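Local atomic coordinates of putative cell invasion protein with MAC/Perforin domain (Bacteroides thetaiotaomicron VPI-5482, PDB entry 3KK7), a protein that is of unproven function but belongs to the MACPF (membrane-attack complex/perforin) family, and may take part in cell invasion or in forming pores in membranes. Residues 183-188 and 527-532; 480-485 and 489-494; 508-511 and 515-518. One frame throughout, in Å; residues are numbered along the deposited sequence.

In the fold
Interaction 1 ties helix 177-186, in the MACPF domain, to helix 529-535 of the C-terminal D3 region. Interactions 2 and 3 lie inside D3 itself. Interaction 2 is the hairpin that opens its four-stranded sheet, and interaction 3 is a turn between two short helices further along the chain. The centres of interactions 1 and 2 are about 11 Å apart, and the two touch: Asn484 ND2 probably donates to Asp186 OD1, at 3.1 Å. Interactions 2 and 3 have nearest atoms about 5 Å apart. Interaction 3 stays about 14 Å from interaction 1 between nearest atoms. An ethanediol molecule sits at Tyr187.

Interaction 1. Residues 183-188 and 527-532; sequences IAADYL and VTMTTL. With EDO (1,2-ethanediol), chain E.
Met529, a selenomethionine, reaches from the first turn of helix 529-535 to Ala185, on helix 177-186, and to Asp186, next to it. It carries the whole contact on its side. Its CB points toward the other segment, and CG lies beside the backbone N, anti to the carbonyl carbon (chi1 -73°). Further bends at chi2 and chi3 fold the chain into a hook. The hook touches Ala185 at both ends: CB of Met529 is 3.8 Å from CB of Ala185, and the terminal CE of Met529 is also 3.8 Å from that methyl. CE further lies 3.7 Å from the carbonyl O of Ala185. The Asp186 side chain comes across Met529 obliquely, and its OD2 meets CG of Met529 at 3.5 Å. That is a carboxylate oxygen against a methylene, not a polar bond. The other oxygen, OD1, accepts from the amides of Asn484 and Asn486, which fixes how the carboxylate is turned.

On the far helix, Thr528 is the N-cap. Its OG1 accepts from Thr531 N at 3.3 Å, a capping bond at the start of the helix that carries Met529. The Met529 side chain also packs on Phe482, Asn484 and Tyr491 of the neighbouring sheet, and on Leu351. Ethanediol, probably from the crystallisation liquor, has its O1 at the edge of the Tyr187 ring, in the ring plane. Tyr187 OH lies 2.5 Å from this O1, so short that the modelled geometry is doubtful; either could be the donor. The ethanediol also bonds Tyr89.

No hydrogen bond joins the two segments. The small, buried contact is held by van der Waals touch of one bent side chain, while directional bonding at this junction comes from Asp186 and the asparagines of the D3 hairpin.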
loop_
_atom_site.group_PDB
_atom_site.type_symbol
_atom_site.label_atom_id
_atom_site.label_comp_id
_atom_site.label_asym_id
_atom_site.label_seq_id
_atom_site.Cartn_x
_atom_site.Cartn_y
_atom_site.Cartn_z
ATOM N N ILE A 183 8.305 6.253 14.160
ATOM C CA ILE A 183 8.908 5.244 13.274
ATOM C C ILE A 183 9.154 5.848 11.893
ATOM O O ILE A 183 10.240 5.688 11.327
ATOM C CB ILE A 183 8.055 4.001 13.184
ATOM C CG1 ILE A 183 8.065 3.263 14.508
ATOM C CG2 ILE A 183 8.549 3.043 12.096
ATOM C CD1 ILE A 183 7.155 2.008 14.538
ATOM N N ALA A 184 8.157 6.574 11.391
ATOM C CA ALA A 184 8.225 7.230 10.070
ATOM C C ALA A 184 9.416 8.190 9.978
ATOM O O ALA A 184 10.222 8.119 9.027
ATOM C CB ALA A 184 6.911 7.954 9.739
ATOM N N ALA A 185 9.527 9.044 10.993
ATOM C CA ALA A 185 10.596 10.047 11.136
ATOM C C ALA A 185 12.027 9.505 11.157
ATOM O O ALA A 185 12.928 10.110 10.541
ATOM C CB ALA A 185 10.344 10.872 12.449
ATOM N N ASP A 186 12.235 8.392 11.862
ATOM C CA ASP A 186 13.591 7.944 12.209
ATOM C C ASP A 186 13.921 6.445 12.094
ATOM O O ASP A 186 15.070 6.106 12.118
ATOM C CB ASP A 186 13.891 8.399 13.648
ATOM C CG ASP A 186 14.341 9.859 13.734
ATOM O OD1 ASP A 186 15.448 10.150 13.241
ATOM O OD2 ASP A 186 13.623 10.713 14.307
ATOM N N TYR A 187 12.944 5.552 11.943
ATOM C CA TYR A 187 13.217 4.117 12.011
ATOM C C TYR A 187 12.861 3.292 10.755
ATOM O O TYR A 187 12.738 2.055 10.817
ATOM C CB TYR A 187 12.554 3.554 13.272
ATOM C CG TYR A 187 13.161 4.170 14.508
ATOM C CD1 TYR A 187 14.348 3.664 15.046
ATOM C CD2 TYR A 187 12.605 5.306 15.098
ATOM C CE1 TYR A 187 14.957 4.241 16.134
ATOM C CE2 TYR A 187 13.218 5.891 16.206
ATOM C CZ TYR A 187 14.395 5.338 16.718
ATOM O OH TYR A 187 14.992 5.875 17.834
ATOM N N LEU A 188 12.756 3.962 9.609
ATOM C CA LEU A 188 12.499 3.267 8.365
ATOM C C LEU A 188 13.759 2.596 7.812
ATOM O O LEU A 188 14.877 3.075 7.979
ATOM C CB LEU A 188 11.896 4.210 7.323
ATOM C CG LEU A 188 10.526 4.802 7.670
ATOM C CD1 LEU A 188 10.157 5.877 6.608
ATOM C CD2 LEU A 188 9.451 3.683 7.788
ATOM N N VAL A 527 15.586 21.470 13.491
ATOM C CA VAL A 527 14.393 21.427 14.319
ATOM C C VAL A 527 14.187 19.936 14.542
ATOM O O VAL A 527 14.676 19.130 13.752
ATOM C CB VAL A 527 13.214 22.117 13.635
ATOM C CG1 VAL A 527 11.914 21.754 14.292
ATOM C CG2 VAL A 527 13.429 23.633 13.679
ATOM N N THR A 528 13.552 19.562 15.646
ATOM C CA THR A 528 13.383 18.151 15.971
ATOM C C THR A 528 12.334 17.562 15.033
ATOM O O THR A 528 11.458 18.285 14.521
ATOM C CB THR A 528 12.922 17.936 17.415
ATOM O OG1 THR A 528 11.615 18.499 17.578
ATOM C CG2 THR A 528 13.911 18.558 18.406
HETATM N N MSE A 529 12.422 16.252 14.806
HETATM C CA MSE A 529 11.488 15.609 13.916
HETATM C C MSE A 529 10.065 15.782 14.414
HETATM O O MSE A 529 9.149 16.012 13.618
HETATM C CB MSE A 529 11.813 14.124 13.739
HETATM C CG MSE A 529 13.052 13.853 12.895
HETATM SE SE MSE A 529 13.060 14.705 11.134
HETATM C CE MSE A 529 11.706 13.637 10.236
ATOM N N THR A 530 9.874 15.712 15.728
ATOM C CA THR A 530 8.521 15.712 16.272
ATOM C C THR A 530 7.913 17.080 16.009
ATOM O O THR A 530 6.759 17.160 15.617
ATOM C CB THR A 530 8.448 15.288 17.782
ATOM O OG1 THR A 530 8.970 16.326 18.602
ATOM C CG2 THR A 530 9.240 14.015 18.083
ATOM N N THR A 531 8.707 18.147 16.158
ATOM C CA THR A 531 8.256 19.509 15.826
ATOM C C THR A 531 7.885 19.588 14.351
ATOM O O THR A 531 6.837 20.127 13.981
ATOM C CB THR A 531 9.335 20.579 16.166
ATOM O OG1 THR A 531 9.412 20.729 17.587
ATOM C CG2 THR A 531 9.028 21.952 15.514
ATOM N N LEU A 532 8.719 19.022 13.501
ATOM C CA LEU A 532 8.446 19.071 12.076
ATOM C C LEU A 532 7.095 18.446 11.746
ATOM O O LEU A 532 6.219 19.094 11.179
ATOM C CB LEU A 532 9.561 18.372 11.302
ATOM C CG LEU A 532 9.703 18.794 9.842
ATOM C CD1 LEU A 532 9.970 20.326 9.772
ATOM C CD2 LEU A 532 10.822 17.963 9.166
HETATM C C1 EDO E . 14.190 9.258 18.025
HETATM O O1 EDO E . 13.949 7.979 18.622
HETATM C C2 EDO E . 13.056 10.208 18.386
HETATM O O2 EDO E . 13.228 10.738 19.711
#

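Interaction 2. Residues 480-485 and 489-494; sequences YKFKNA and IWYIYN
Ile489 O accepts a single hydrogen bond from Asn484 N at 2.9 Å. The CG2 of Ile489 also lies over a face of the Tyr491 ring in its own strand.

Trp490 sends its indole to the opposite face of the sheet, where two lysines meet it. Lys483 CB stands over the six-membered ring, 3.8 Å from its centroid and 4° off the normal, a CH-pi contact. Lys481 CG is 3.7 Å from Trp490 CZ3. The chain beyond it, extended, carries NZ over the ring face in a long cation-pi contact, 4.9 Å from the centroid of that six-membered ring. The ammonium also bonds Val519 O.

Tyr491 pairs with Phe482 by two backbone bonds. Their rings lie near parallel, planes at 29°, but slid apart with little overlap. Asn484 CB touches the Tyr491 ring at its edge.

Ile492 turns back to the Trp490 face, and its CG1 packs on Lys481 CB at 3.8 Å.

Tyr493 pairs with Tyr480: Tyr493 N gives to Tyr480 O at 2.8 Å, and Tyr480 N gives in turn to Tyr493 O. Its ring swings back across the first strand because CG sits between backbone N and carbonyl carbon (chi1 67°). Tyr493 CZ then lies 3.6 Å from Tyr480 CB, while CE1 comes to the edge of the Phe482 ring. The phenol OH bonds Lys525 O.

Phe482 and Tyr491 receive Leu532 of helix 529-535, and Lys481 and Ile492 receive Ile522. The doubly bonded pairs Phe482-Tyr491 and Tyr480-Tyr493 mark an antiparallel beta hairpin, here the first two strands of the four-stranded D3 sheet.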
loop_
_atom_site.group_PDB
_atom_site.type_symbol
_atom_site.label_atom_id
_atom_site.label_comp_id
_atom_site.label_asym_id
_atom_site.label_seq_id
_atom_site.Cartn_x
_atom_site.Cartn_y
_atom_site.Cartn_z
ATOM N N TYR A 480 14.665 27.491 5.945
ATOM C CA TYR A 480 15.803 26.855 6.559
ATOM C C TYR A 480 15.762 25.384 6.167
ATOM O O TYR A 480 14.769 24.901 5.639
ATOM C CB TYR A 480 15.736 26.982 8.080
ATOM C CG TYR A 480 15.798 28.403 8.613
ATOM C CD1 TYR A 480 17.002 28.974 8.994
ATOM C CD2 TYR A 480 14.637 29.156 8.764
ATOM C CE1 TYR A 480 17.050 30.268 9.504
ATOM C CE2 TYR A 480 14.675 30.442 9.268
ATOM C CZ TYR A 480 15.881 30.989 9.632
ATOM O OH TYR A 480 15.907 32.259 10.125
ATOM N N LYS A 481 16.846 24.675 6.431
ATOM C CA LYS A 481 16.899 23.261 6.124
ATOM C C LYS A 481 17.740 22.526 7.167
ATOM O O LYS A 481 18.581 23.132 7.861
ATOM C CB LYS A 481 17.494 23.050 4.728
ATOM C CG LYS A 481 18.987 23.273 4.689
ATOM C CD LYS A 481 19.566 23.289 3.288
ATOM C CE LYS A 481 21.090 23.331 3.354
ATOM N NZ LYS A 481 21.659 23.474 2.014
ATOM N N PHE A 482 17.511 21.222 7.265
ATOM C CA PHE A 482 18.403 20.351 8.025
ATOM C C PHE A 482 18.310 18.920 7.485
ATOM O O PHE A 482 17.296 18.541 6.877
ATOM C CB PHE A 482 18.088 20.397 9.525
ATOM C CG PHE A 482 16.828 19.675 9.899
ATOM C CD1 PHE A 482 15.590 20.292 9.758
ATOM C CD2 PHE A 482 16.877 18.368 10.386
ATOM C CE1 PHE A 482 14.409 19.617 10.109
ATOM C CE2 PHE A 482 15.702 17.677 10.730
ATOM C CZ PHE A 482 14.466 18.296 10.592
ATOM N N LYS A 483 19.371 18.146 7.708
ATOM C CA LYS A 483 19.389 16.747 7.328
ATOM C C LYS A 483 19.176 15.843 8.522
ATOM O O LYS A 483 19.895 15.955 9.505
ATOM C CB LYS A 483 20.714 16.380 6.665
ATOM C CG LYS A 483 20.643 15.077 5.920
ATOM C CD LYS A 483 21.898 14.794 5.138
ATOM C CE LYS A 483 23.000 14.309 6.036
ATOM N NZ LYS A 483 24.008 13.616 5.216
ATOM N N ASN A 484 18.211 14.931 8.419
ATOM C CA ASN A 484 18.039 13.853 9.394
ATOM C C ASN A 484 19.167 12.839 9.196
ATOM O O ASN A 484 19.343 12.289 8.115
ATOM C CB ASN A 484 16.669 13.189 9.216
ATOM C CG ASN A 484 16.391 12.117 10.247
ATOM O OD1 ASN A 484 17.143 11.151 10.375
ATOM N ND2 ASN A 484 15.296 12.270 10.984
ATOM N N ALA A 485 19.935 12.604 10.249
ATOM C CA ALA A 485 21.107 11.747 10.167
ATOM C C ALA A 485 20.737 10.282 10.045
ATOM O O ALA A 485 21.431 9.536 9.382
ATOM C CB ALA A 485 22.001 11.953 11.382
ATOM N N ILE A 489 17.494 12.360 4.941
ATOM C CA ILE A 489 16.515 13.177 4.245
ATOM C C ILE A 489 16.776 14.626 4.608
ATOM O O ILE A 489 17.074 14.951 5.768
ATOM C CB ILE A 489 15.069 12.779 4.604
ATOM C CG1 ILE A 489 14.840 11.306 4.217
ATOM C CG2 ILE A 489 14.073 13.695 3.910
ATOM C CD1 ILE A 489 13.506 10.756 4.610
ATOM N N TRP A 490 16.714 15.485 3.597
ATOM C CA TRP A 490 16.777 16.916 3.802
ATOM C C TRP A 490 15.353 17.374 3.997
ATOM O O TRP A 490 14.457 16.922 3.288
ATOM C CB TRP A 490 17.382 17.630 2.599
ATOM C CG TRP A 490 18.882 17.653 2.583
ATOM C CD1 TRP A 490 19.694 16.934 1.765
ATOM C CD2 TRP A 490 19.744 18.455 3.402
ATOM N NE1 TRP A 490 21.008 17.225 2.025
ATOM C CE2 TRP A 490 21.074 18.153 3.026
ATOM C CE3 TRP A 490 19.528 19.406 4.405
ATOM C CZ2 TRP A 490 22.190 18.754 3.629
ATOM C CZ3 TRP A 490 20.646 20.014 5.008
ATOM C CH2 TRP A 490 21.953 19.679 4.616
ATOM N N TYR A 491 15.144 18.225 4.991
ATOM C CA TYR A 491 13.847 18.840 5.229
ATOM C C TYR A 491 14.070 20.345 5.150
ATOM O O TYR A 491 14.809 20.921 5.970
ATOM C CB TYR A 491 13.278 18.440 6.587
ATOM C CG TYR A 491 12.950 16.990 6.710
ATOM C CD1 TYR A 491 11.731 16.506 6.269
ATOM C CD2 TYR A 491 13.847 16.091 7.263
ATOM C CE1 TYR A 491 11.399 15.150 6.370
ATOM C CE2 TYR A 491 13.520 14.729 7.369
ATOM C CZ TYR A 491 12.291 14.280 6.913
ATOM O OH TYR A 491 11.932 12.963 6.992
ATOM N N ILE A 492 13.485 20.941 4.107
ATOM C CA ILE A 492 13.521 22.380 3.873
ATOM C C ILE A 492 12.168 22.925 4.311
ATOM O O ILE A 492 11.132 22.522 3.789
ATOM C CB ILE A 492 13.817 22.705 2.407
ATOM C CG1 ILE A 492 15.069 21.934 1.982
ATOM C CG2 ILE A 492 14.024 24.188 2.219
ATOM C CD1 ILE A 492 15.695 22.393 0.668
ATOM N N TYR A 493 12.186 23.811 5.301
ATOM C CA TYR A 493 10.966 24.219 5.979
ATOM C C TYR A 493 10.882 25.711 6.103
ATOM O O TYR A 493 11.896 26.385 6.250
ATOM C CB TYR A 493 10.876 23.580 7.373
ATOM C CG TYR A 493 11.911 24.049 8.375
ATOM C CD1 TYR A 493 13.192 23.504 8.383
ATOM C CD2 TYR A 493 11.590 25.008 9.345
ATOM C CE1 TYR A 493 14.134 23.901 9.316
ATOM C CE2 TYR A 493 12.531 25.428 10.284
ATOM C CZ TYR A 493 13.802 24.875 10.262
ATOM O OH TYR A 493 14.744 25.293 11.174
ATOM N N ASN A 494 9.649 26.201 6.017
ATOM C CA ASN A 494 9.329 27.618 6.161
ATOM C C ASN A 494 8.653 27.842 7.514
ATOM O O ASN A 494 7.465 27.532 7.669
ATOM C CB ASN A 494 8.405 28.052 5.029
ATOM C CG ASN A 494 8.146 29.545 5.023
ATOM O OD1 ASN A 494 7.852 30.150 6.060
ATOM N ND2 ASN A 494 8.238 30.143 3.847
#

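Interaction 3. Residues 508-511 and 515-518; sequences YIPD and ILDW
The backbone of Pro510 and that of Leu516 come within 5.0 Å at their CA atoms, where the chain turns between helix 508-512 and helix 516-521. One hydrogen bond closes the turn: Ile515 N gives to Pro510 O at 3.0 Å, with an N-H...O angle of 164°. The donor stands above the carbonyl plane, 35° out of it. Ile515 holds the N-cap position of the second helix.

Four side chains fill the corner. CB of Pro510 is directed toward the second segment and touches Ile515 CG1 at 3.9 Å. That branch of Ile515 lies between backbone N and carbonyl carbon (chi1 63°), which brings CG1 close to Pro510 O. Leu516 meets the proline ring further along, its CD1 4.1 Å from Pro510 CG, and the two side chains cross at a slant. The second methyl, CD2, meets the Asp511 carboxylate, 3.3 Å from OD1. OD1 also lies against Leu516 CB, so a carboxylate oxygen rests along an aliphatic side chain here. Replacing Leu516 with an alanine would remove both methyls, and is likely to leave Pro510 CG without its partner and Asp511 OD1 resting on CB alone.

Around the turn, Pro510 and Ile509 lean on Tyr503 of strand 499-504. The Asp511 carbonyl accepts from Arg27, and Ile515 packs on Tyr447, so the corner also meets other parts of the chain. A short turn thus joins the two helices, closed by a single main-chain bond; it is part of the helical connection between strands 499-504 and 537-540 of the D3 region.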
loop_
_atom_site.group_PDB
_atom_site.type_symbol
_atom_site.label_atom_id
_atom_site.label_comp_id
_atom_site.label_asym_id
_atom_site.label_seq_id
_atom_site.Cartn_x
_atom_site.Cartn_y
_atom_site.Cartn_z
ATOM N N TYR A 508 20.806 14.533 -7.515
ATOM C CA TYR A 508 19.988 14.320 -8.702
ATOM C C TYR A 508 18.544 14.826 -8.509
ATOM O O TYR A 508 17.918 15.256 -9.468
ATOM C CB TYR A 508 20.002 12.855 -9.151
ATOM C CG TYR A 508 18.775 11.999 -8.770
ATOM C CD1 TYR A 508 17.641 11.947 -9.579
ATOM C CD2 TYR A 508 18.777 11.210 -7.627
ATOM C CE1 TYR A 508 16.549 11.146 -9.235
ATOM C CE2 TYR A 508 17.706 10.433 -7.297
ATOM C CZ TYR A 508 16.594 10.396 -8.101
ATOM O OH TYR A 508 15.516 9.609 -7.740
ATOM N N ILE A 509 18.024 14.774 -7.278
ATOM C CA ILE A 509 16.656 15.233 -6.991
ATOM C C ILE A 509 16.527 16.751 -7.085
ATOM O O ILE A 509 15.761 17.240 -7.906
ATOM C CB ILE A 509 16.112 14.712 -5.628
ATOM C CG1 ILE A 509 16.043 13.178 -5.634
ATOM C CG2 ILE A 509 14.707 15.283 -5.345
ATOM C CD1 ILE A 509 15.710 12.552 -4.296
ATOM N N PRO A 510 17.267 17.514 -6.265
ATOM C CA PRO A 510 17.168 18.984 -6.487
ATOM C C PRO A 510 17.447 19.394 -7.939
ATOM O O PRO A 510 16.854 20.354 -8.433
ATOM C CB PRO A 510 18.212 19.586 -5.529
ATOM C CG PRO A 510 19.006 18.409 -4.976
ATOM C CD PRO A 510 18.146 17.169 -5.132
ATOM N N ASP A 511 18.315 18.645 -8.623
ATOM C CA ASP A 511 18.633 18.919 -10.039
ATOM C C ASP A 511 17.435 18.655 -10.971
ATOM O O ASP A 511 17.236 19.383 -11.953
ATOM C CB ASP A 511 19.925 18.184 -10.503
ATOM C CG ASP A 511 21.226 19.002 -10.223
ATOM O OD1 ASP A 511 21.114 20.223 -9.959
ATOM O OD2 ASP A 511 22.354 18.427 -10.267
ATOM N N ILE A 515 16.821 23.324 -8.655
ATOM C CA ILE A 515 16.796 24.117 -7.420
ATOM C C ILE A 515 18.063 23.926 -6.574
ATOM O O ILE A 515 18.132 24.374 -5.434
ATOM C CB ILE A 515 15.531 23.794 -6.535
ATOM C CG1 ILE A 515 15.533 22.343 -6.055
ATOM C CG2 ILE A 515 14.243 24.079 -7.292
ATOM C CD1 ILE A 515 14.374 22.025 -5.213
ATOM N N LEU A 516 19.080 23.288 -7.142
ATOM C CA LEU A 516 20.266 22.964 -6.387
ATOM C C LEU A 516 20.937 24.233 -5.880
ATOM O O LEU A 516 21.317 24.306 -4.713
ATOM C CB LEU A 516 21.220 22.138 -7.237
ATOM C CG LEU A 516 22.459 21.592 -6.525
ATOM C CD1 LEU A 516 22.131 21.004 -5.126
ATOM C CD2 LEU A 516 23.153 20.560 -7.440
ATOM N N ASP A 517 21.068 25.239 -6.735
ATOM C CA ASP A 517 21.652 26.506 -6.296
ATOM C C ASP A 517 20.880 27.030 -5.114
ATOM O O ASP A 517 21.429 27.176 -4.020
ATOM C CB ASP A 517 21.637 27.561 -7.402
ATOM C CG ASP A 517 22.704 27.331 -8.442
ATOM O OD1 ASP A 517 23.507 26.384 -8.289
ATOM O OD2 ASP A 517 22.736 28.103 -9.422
ATOM N N TRP A 518 19.596 27.279 -5.329
ATOM C CA TRP A 518 18.747 27.808 -4.276
ATOM C C TRP A 518 18.899 27.073 -2.938
ATOM O O TRP A 518 19.108 27.684 -1.892
ATOM C CB TRP A 518 17.303 27.766 -4.722
ATOM C CG TRP A 518 16.364 28.123 -3.643
ATOM C CD1 TRP A 518 16.527 29.089 -2.693
ATOM C CD2 TRP A 518 15.083 27.543 -3.416
ATOM N NE1 TRP A 518 15.429 29.131 -1.875
ATOM C CE2 TRP A 518 14.523 28.196 -2.302
ATOM C CE3 TRP A 518 14.350 26.531 -4.052
ATOM C CZ2 TRP A 518 13.269 27.865 -1.799
ATOM C CZ3 TRP A 518 13.085 26.206 -3.561
ATOM C CH2 TRP A 518 12.560 26.865 -2.445
#